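Local coordinates for protein rRNA adenine N-6-methyltransferase (Saccharopolyspora erythraea, PDB 6NVM) that dimethylates a single adenine of 23S rRNA at N6 using S-adenosyl-L-methionine, which lowers the ribosome's affinity for macrolide, lincosamide and streptogramin B antibiotics, at residues G139-V150 with M164-R174. Sequence-based numbering, arbitrary orientation.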
ATOM      1  N   GLY A 139       4.956  -6.485  -6.587  1.00 28.06           N
ATOM      2  CA  GLY A 139       6.123  -6.971  -5.876  1.00 32.69           C
ATOM      3  C   GLY A 139       5.808  -8.041  -4.860  1.00 35.25           C
ATOM      4  O   GLY A 139       4.752  -8.030  -4.217  1.00 30.80           O
ATOM      5  N   ALA A 140       6.745  -8.977  -4.724  1.00 36.86           N
ATOM      6  CA  ALA A 140       6.812  -9.895  -3.591  1.00 38.94           C
ATOM      7  C   ALA A 140       7.914  -9.373  -2.683  1.00 40.10           C
ATOM      8  O   ALA A 140       9.087  -9.372  -3.062  1.00 41.43           O
ATOM      9  CB  ALA A 140       7.101 -11.324  -4.047  1.00 42.42           C
ATOM     10  N   ILE A 141       7.541  -8.916  -1.497  1.00 39.58           N
ATOM     11  CA  ILE A 141       8.409  -8.080  -0.676  1.00 41.85           C
ATOM     12  C   ILE A 141       8.963  -8.920   0.470  1.00 45.74           C
ATOM     13  O   ILE A 141       8.173  -9.488   1.241  1.00 47.97           O
ATOM     14  CB  ILE A 141       7.657  -6.858  -0.140  1.00 40.35           C
ATOM     15  CG1 ILE A 141       6.824  -6.212  -1.254  1.00 39.55           C
ATOM     16  CG2 ILE A 141       8.643  -5.866   0.436  1.00 40.43           C
ATOM     17  CD1 ILE A 141       7.611  -5.860  -2.505  1.00 40.17           C
ATOM     18  N   PRO A 142      10.286  -9.004   0.638  1.00 43.16           N
ATOM     19  CA  PRO A 142      10.844  -9.613   1.852  1.00 47.02           C
ATOM     20  C   PRO A 142      10.417  -8.865   3.108  1.00 51.28           C
ATOM     21  O   PRO A 142      10.136  -7.665   3.092  1.00 47.14           O
ATOM     22  CB  PRO A 142      12.360  -9.514   1.639  1.00 47.36           C
ATOM     23  CG  PRO A 142      12.534  -9.393   0.172  1.00 45.42           C
ATOM     24  CD  PRO A 142      11.335  -8.652  -0.332  1.00 41.35           C
ATOM     25  N   TYR A 143      10.416  -9.597   4.223  1.00 61.43           N
ATOM     26  CA  TYR A 143       9.845  -9.085   5.467  1.00 73.20           C
ATOM     27  C   TYR A 143      10.497  -7.777   5.908  1.00 65.17           C
ATOM     28  O   TYR A 143       9.813  -6.872   6.403  1.00 65.63           O
ATOM     29  CB  TYR A 143       9.979 -10.147   6.563  1.00 93.63           C
ATOM     30  CG  TYR A 143      10.149  -9.589   7.961  1.00112.04           C
ATOM     31  CD1 TYR A 143       9.066  -9.085   8.669  1.00118.97           C
ATOM     32  CD2 TYR A 143      11.395  -9.578   8.576  1.00122.15           C
ATOM     33  CE1 TYR A 143       9.219  -8.578   9.946  1.00126.40           C
ATOM     34  CE2 TYR A 143      11.558  -9.076   9.853  1.00129.79           C
ATOM     35  CZ  TYR A 143      10.468  -8.577  10.534  1.00132.59           C
ATOM     36  OH  TYR A 143      10.626  -8.075  11.806  1.00138.07           O
ATOM     37  N   GLY A 144      11.813  -7.652   5.736  1.00 56.39           N
ATOM     38  CA  GLY A 144      12.543  -6.556   6.352  1.00 48.96           C
ATOM     39  C   GLY A 144      12.480  -5.212   5.649  1.00 44.81           C
ATOM     40  O   GLY A 144      13.014  -4.237   6.191  1.00 43.78           O
ATOM     41  N   ILE A 145      11.858  -5.121   4.470  1.00 40.73           N
ATOM     42  CA  ILE A 145      11.823  -3.860   3.733  1.00 39.31           C
ATOM     43  C   ILE A 145      10.405  -3.522   3.290  1.00 39.01           C
ATOM     44  O   ILE A 145      10.213  -2.708   2.380  1.00 35.70           O
ATOM     45  CB  ILE A 145      12.761  -3.902   2.512  1.00 38.57           C
ATOM     46  CG1 ILE A 145      12.415  -5.087   1.609  1.00 38.63           C
ATOM     47  CG2 ILE A 145      14.220  -3.972   2.962  1.00 41.80           C
ATOM     48  CD1 ILE A 145      12.908  -4.943   0.174  1.00 38.56           C
ATOM     49  N   THR A 146       9.402  -4.129   3.926  1.00 37.44           N
ATOM     50  CA  THR A 146       8.030  -3.941   3.464  1.00 39.18           C
ATOM     51  C   THR A 146       7.593  -2.489   3.616  1.00 33.69           C
ATOM     52  O   THR A 146       7.024  -1.901   2.690  1.00 33.71           O
ATOM     53  CB  THR A 146       7.077  -4.875   4.213  1.00 42.78           C
ATOM     54  OG1 THR A 146       7.624  -6.195   4.237  1.00 45.84           O
ATOM     55  CG2 THR A 146       5.724  -4.927   3.507  1.00 44.36           C
ATOM     56  N   SER A 147       7.854  -1.885   4.777  1.00 34.76           N
ATOM     57  CA  SER A 147       7.454  -0.496   4.963  1.00 34.40           C
ATOM     58  C   SER A 147       8.183   0.424   3.996  1.00 32.76           C
ATOM     59  O   SER A 147       7.614   1.420   3.540  1.00 31.75           O
ATOM     60  CB  SER A 147       7.698  -0.053   6.406  1.00 42.58           C
ATOM     61  OG  SER A 147       6.664  -0.523   7.247  1.00 52.83           O
ATOM     62  N   ALA A 148       9.432   0.109   3.659  1.00 33.26           N
ATOM     63  CA  ALA A 148      10.175   0.976   2.753  1.00 30.44           C
ATOM     64  C   ALA A 148       9.601   0.918   1.339  1.00 27.14           C
ATOM     65  O   ALA A 148       9.577   1.933   0.631  1.00 27.82           O
ATOM     66  CB  ALA A 148      11.652   0.587   2.759  1.00 33.04           C
ATOM     67  N   ILE A 149       9.153  -0.263   0.906  1.00 30.28           N
ATOM     68  CA  ILE A 149       8.541  -0.395  -0.412  1.00 27.06           C
ATOM     69  C   ILE A 149       7.214   0.361  -0.459  1.00 26.37           C
ATOM     70  O   ILE A 149       6.916   1.067  -1.431  1.00 26.68           O
ATOM     71  CB  ILE A 149       8.374  -1.889  -0.759  1.00 30.65           C
ATOM     72  CG1 ILE A 149       9.742  -2.545  -0.981  1.00 34.82           C
ATOM     73  CG2 ILE A 149       7.473  -2.089  -1.970  1.00 28.23           C
ATOM     74  CD1 ILE A 149      10.418  -2.188  -2.300  1.00 32.14           C
ATOM     75  N   VAL A 150       6.397   0.226   0.584  1.00 27.92           N
ATOM     76  CA  VAL A 150       5.163   1.007   0.673  1.00 27.32           C
ATOM     77  C   VAL A 150       5.465   2.500   0.542  1.00 26.87           C
ATOM     78  O   VAL A 150       4.805   3.220  -0.221  1.00 29.30           O
ATOM     79  CB  VAL A 150       4.422   0.681   1.981  1.00 32.69           C
ATOM     80  CG1 VAL A 150       3.236   1.619   2.197  1.00 34.55           C
ATOM     81  CG2 VAL A 150       3.952  -0.762   1.959  1.00 35.72           C
ATOM     82  N   MET A 164       1.050  -5.963  -3.814  0.65 30.22           N
ATOM     83  CA  MET A 164       2.170  -6.472  -3.041  0.65 32.61           C
ATOM     84  C   MET A 164       1.775  -7.741  -2.307  0.65 33.23           C
ATOM     85  O   MET A 164       0.670  -7.837  -1.764  0.65 32.87           O
ATOM     86  CB  MET A 164       2.657  -5.432  -2.026  0.65 34.69           C
ATOM     87  CG  MET A 164       3.352  -4.249  -2.657  0.65 37.08           C
ATOM     88  SD  MET A 164       3.570  -2.891  -1.493  0.65 38.78           S
ATOM     89  CE  MET A 164       1.898  -2.261  -1.387  0.65 36.90           C
ATOM     90  N   VAL A 165       2.691  -8.705  -2.297  1.00 30.48           N
ATOM     91  CA  VAL A 165       2.606  -9.874  -1.435  1.00 30.64           C
ATOM     92  C   VAL A 165       3.462  -9.568  -0.215  1.00 31.24           C
ATOM     93  O   VAL A 165       4.671  -9.333  -0.343  1.00 31.10           O
ATOM     94  CB  VAL A 165       3.093 -11.144  -2.149  1.00 31.86           C
ATOM     95  CG1 VAL A 165       3.020 -12.344  -1.211  1.00 33.12           C
ATOM     96  CG2 VAL A 165       2.283 -11.385  -3.401  1.00 31.53           C
ATOM     97  N   THR A 166       2.837  -9.541   0.959  1.00 33.06           N
ATOM     98  CA  THR A 166       3.509  -9.221   2.214  1.00 34.07           C
ATOM     99  C   THR A 166       3.172 -10.285   3.249  1.00 34.79           C
ATOM    100  O   THR A 166       2.362 -11.182   3.010  1.00 35.81           O
ATOM    101  CB  THR A 166       3.095  -7.836   2.734  1.00 30.58           C
ATOM    102  OG1 THR A 166       1.736  -7.879   3.197  1.00 33.26           O
ATOM    103  CG2 THR A 166       3.219  -6.786   1.639  1.00 28.58           C
ATOM    104  N   GLN A 167       3.786 -10.177   4.421  1.00 37.13           N
ATOM    105  CA  GLN A 167       3.334 -10.985   5.543  1.00 40.69           C
ATOM    106  C   GLN A 167       1.880 -10.653   5.851  1.00 36.56           C
ATOM    107  O   GLN A 167       1.414  -9.531   5.628  1.00 35.26           O
ATOM    108  CB  GLN A 167       4.209 -10.750   6.775  1.00 51.67           C
ATOM    109  CG  GLN A 167       5.593 -11.365   6.667  1.00 63.18           C
ATOM    110  CD  GLN A 167       6.345 -11.350   7.984  1.00 74.44           C
ATOM    111  OE1 GLN A 167       5.931 -10.700   8.944  1.00 77.70           O
ATOM    112  NE2 GLN A 167       7.456 -12.076   8.036  1.00 78.56           N
ATOM    113  N   LEU A 168       1.157 -11.650   6.363  1.00 35.70           N
ATOM    114  CA  LEU A 168      -0.276 -11.494   6.599  1.00 38.22           C
ATOM    115  C   LEU A 168      -0.566 -10.365   7.582  1.00 39.71           C
ATOM    116  O   LEU A 168      -1.444  -9.526   7.341  1.00 38.53           O
ATOM    117  CB  LEU A 168      -0.862 -12.812   7.108  1.00 42.39           C
ATOM    118  CG  LEU A 168      -2.345 -12.803   7.488  1.00 46.80           C
ATOM    119  CD1 LEU A 168      -3.220 -12.410   6.304  1.00 44.76           C
ATOM    120  CD2 LEU A 168      -2.757 -14.165   8.042  1.00 51.58           C
ATOM    121  N   GLU A 169       0.145 -10.332   8.711  1.00 41.16           N
ATOM    122  CA  GLU A 169      -0.195  -9.357   9.744  1.00 45.00           C
ATOM    123  C   GLU A 169       0.081  -7.934   9.275  1.00 37.48           C
ATOM    124  O   GLU A 169      -0.683  -7.010   9.589  1.00 34.91           O
ATOM    125  CB  GLU A 169       0.568  -9.665  11.033  1.00 62.58           C
ATOM    126  CG  GLU A 169      -0.058 -10.787  11.853  1.00 81.12           C
ATOM    127  CD  GLU A 169      -1.495 -10.485  12.253  1.00 93.64           C
ATOM    128  OE1 GLU A 169      -1.842  -9.291  12.382  1.00 96.42           O
ATOM    129  OE2 GLU A 169      -2.283 -11.439  12.423  1.00 98.99           O
ATOM    130  N   PHE A 170       1.160  -7.733   8.518  1.00 43.27           N
ATOM    131  CA  PHE A 170       1.430  -6.416   7.953  1.00 40.57           C
ATOM    132  C   PHE A 170       0.264  -5.944   7.095  1.00 39.19           C
ATOM    133  O   PHE A 170      -0.177  -4.792   7.198  1.00 35.90           O
ATOM    134  CB  PHE A 170       2.719  -6.461   7.131  1.00 41.05           C
ATOM    135  CG  PHE A 170       3.071  -5.151   6.490  1.00 38.58           C
ATOM    136  CD1 PHE A 170       2.509  -4.782   5.274  1.00 36.40           C
ATOM    137  CD2 PHE A 170       3.956  -4.282   7.111  1.00 39.30           C
ATOM    138  CE1 PHE A 170       2.824  -3.570   4.685  1.00 35.29           C
ATOM    139  CE2 PHE A 170       4.280  -3.069   6.532  1.00 37.52           C
ATOM    140  CZ  PHE A 170       3.714  -2.711   5.315  1.00 38.67           C
ATOM    141  N   ALA A 171      -0.246  -6.828   6.233  1.00 38.07           N
ATOM    142  CA  ALA A 171      -1.318  -6.446   5.320  1.00 34.49           C
ATOM    143  C   ALA A 171      -2.611  -6.159   6.070  1.00 32.14           C
ATOM    144  O   ALA A 171      -3.364  -5.253   5.695  1.00 32.42           O
ATOM    145  CB  ALA A 171      -1.537  -7.546   4.284  1.00 33.76           C
ATOM    146  N   ARG A 172      -2.902  -6.938   7.113  1.00 31.89           N
ATOM    147  CA  ARG A 172      -4.126  -6.714   7.877  1.00 35.64           C
ATOM    148  C   ARG A 172      -4.107  -5.355   8.570  1.00 36.70           C
ATOM    149  O   ARG A 172      -5.108  -4.628   8.554  1.00 36.11           O
ATOM    150  CB  ARG A 172      -4.319  -7.833   8.899  1.00 45.10           C
ATOM    151  CG  ARG A 172      -4.731  -9.172   8.301  1.00 57.94           C
ATOM    152  CD  ARG A 172      -5.240 -10.108   9.385  1.00 74.08           C
ATOM    153  NE  ARG A 172      -5.596 -11.425   8.871  1.00 90.31           N
ATOM    154  CZ  ARG A 172      -6.032 -12.427   9.629  1.00106.38           C
ATOM    155  NH1 ARG A 172      -6.171 -12.264  10.938  1.00112.20           N
ATOM    156  NH2 ARG A 172      -6.334 -13.595   9.078  1.00112.14           N
ATOM    157  N   LYS A 173      -2.982  -4.994   9.186  1.00 42.79           N
ATOM    158  CA  LYS A 173      -2.908  -3.711   9.875  1.00 50.15           C
ATOM    159  C   LYS A 173      -3.044  -2.553   8.891  1.00 45.67           C
ATOM    160  O   LYS A 173      -3.789  -1.596   9.140  1.00 44.24           O
ATOM    161  CB  LYS A 173      -1.597  -3.602  10.653  1.00 63.51           C
ATOM    162  CG  LYS A 173      -1.645  -2.561  11.767  1.00 77.54           C
ATOM    163  CD  LYS A 173      -0.276  -2.295  12.388  1.00 86.25           C
ATOM    164  CE  LYS A 173       0.592  -1.418  11.494  1.00 89.40           C
ATOM    165  NZ  LYS A 173       1.668  -0.723  12.257  1.00 91.53           N
ATOM    166  N   ARG A 174      -2.333  -2.627   7.759  1.00 40.63           N
ATOM    167  CA  ARG A 174      -2.318  -1.520   6.809  1.00 35.95           C
ATOM    168  C   ARG A 174      -3.636  -1.373   6.060  1.00 35.95           C
ATOM    169  O   ARG A 174      -3.880  -0.318   5.466  1.00 37.94           O
ATOM    170  CB  ARG A 174      -1.174  -1.703   5.804  1.00 39.44           C
ATOM    171  CG  ARG A 174       0.225  -1.672   6.419  1.00 44.40           C
ATOM    172  CD  ARG A 174       0.549  -0.314   7.039  1.00 49.98           C
ATOM    173  NE  ARG A 174       1.910  -0.262   7.582  1.00 57.06           N
ATOM    174  CZ  ARG A 174       2.958   0.297   6.978  1.00 63.05           C
ATOM    175  NH1 ARG A 174       2.837   0.879   5.791  1.00 61.40           N
ATOM    176  NH2 ARG A 174       4.145   0.280   7.568  1.00 67.93           N
TER
HETATM  177  O   HOH W   1       6.043  -8.492   4.468  0.83 42.43           O
HETATM  178  O   HOH W   2       5.473   2.562   4.949  1.00 35.75           O
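Thr146 sets its methyl on the ring of Phe170: CG2 lies 3.5 Å from the ring centroid, 15° off the normal, a CH-pi contact. With chi1 at -47°, CG2 stands anti to the backbone N, over the ring, and OG1 turns to the side of Pro142 O and Tyr143 O. Arg174 CG covers the opposite ring face, so Phe170 is sandwiched, while Ser147 OG and Val150 CG2 come up at its edge. The guanidinium of Arg174 folds back, one face over Phe170 CZ, and puts NH2 2.7 Å from Ser147 OG; a water links its NH1 to Ser147 O. Strands 135-140 and 159-167 run parallel side by side, connected through helix 146-155 in a beta-alpha-beta unit of the Rossmann-like class I methyltransferase fold. Two nearly straight backbone hydrogen bonds tie the segments, Val165 N to Gly139 O (2.9 Å) and, just past the strand end, Ile141 N to Val165 O (3.1 Å). Ala140, a predicted S-adenosyl-L-methionine-binding residue, shares a sheet face with Val165; on the other face Met164, modelled in two conformers, in one packs SD against Ile149 CG2. The Gln167 amide meets the poorly ordered Tyr143 ring obliquely, NE2 near CD1, and a water bridges Gln167 N to Thr146 OG1.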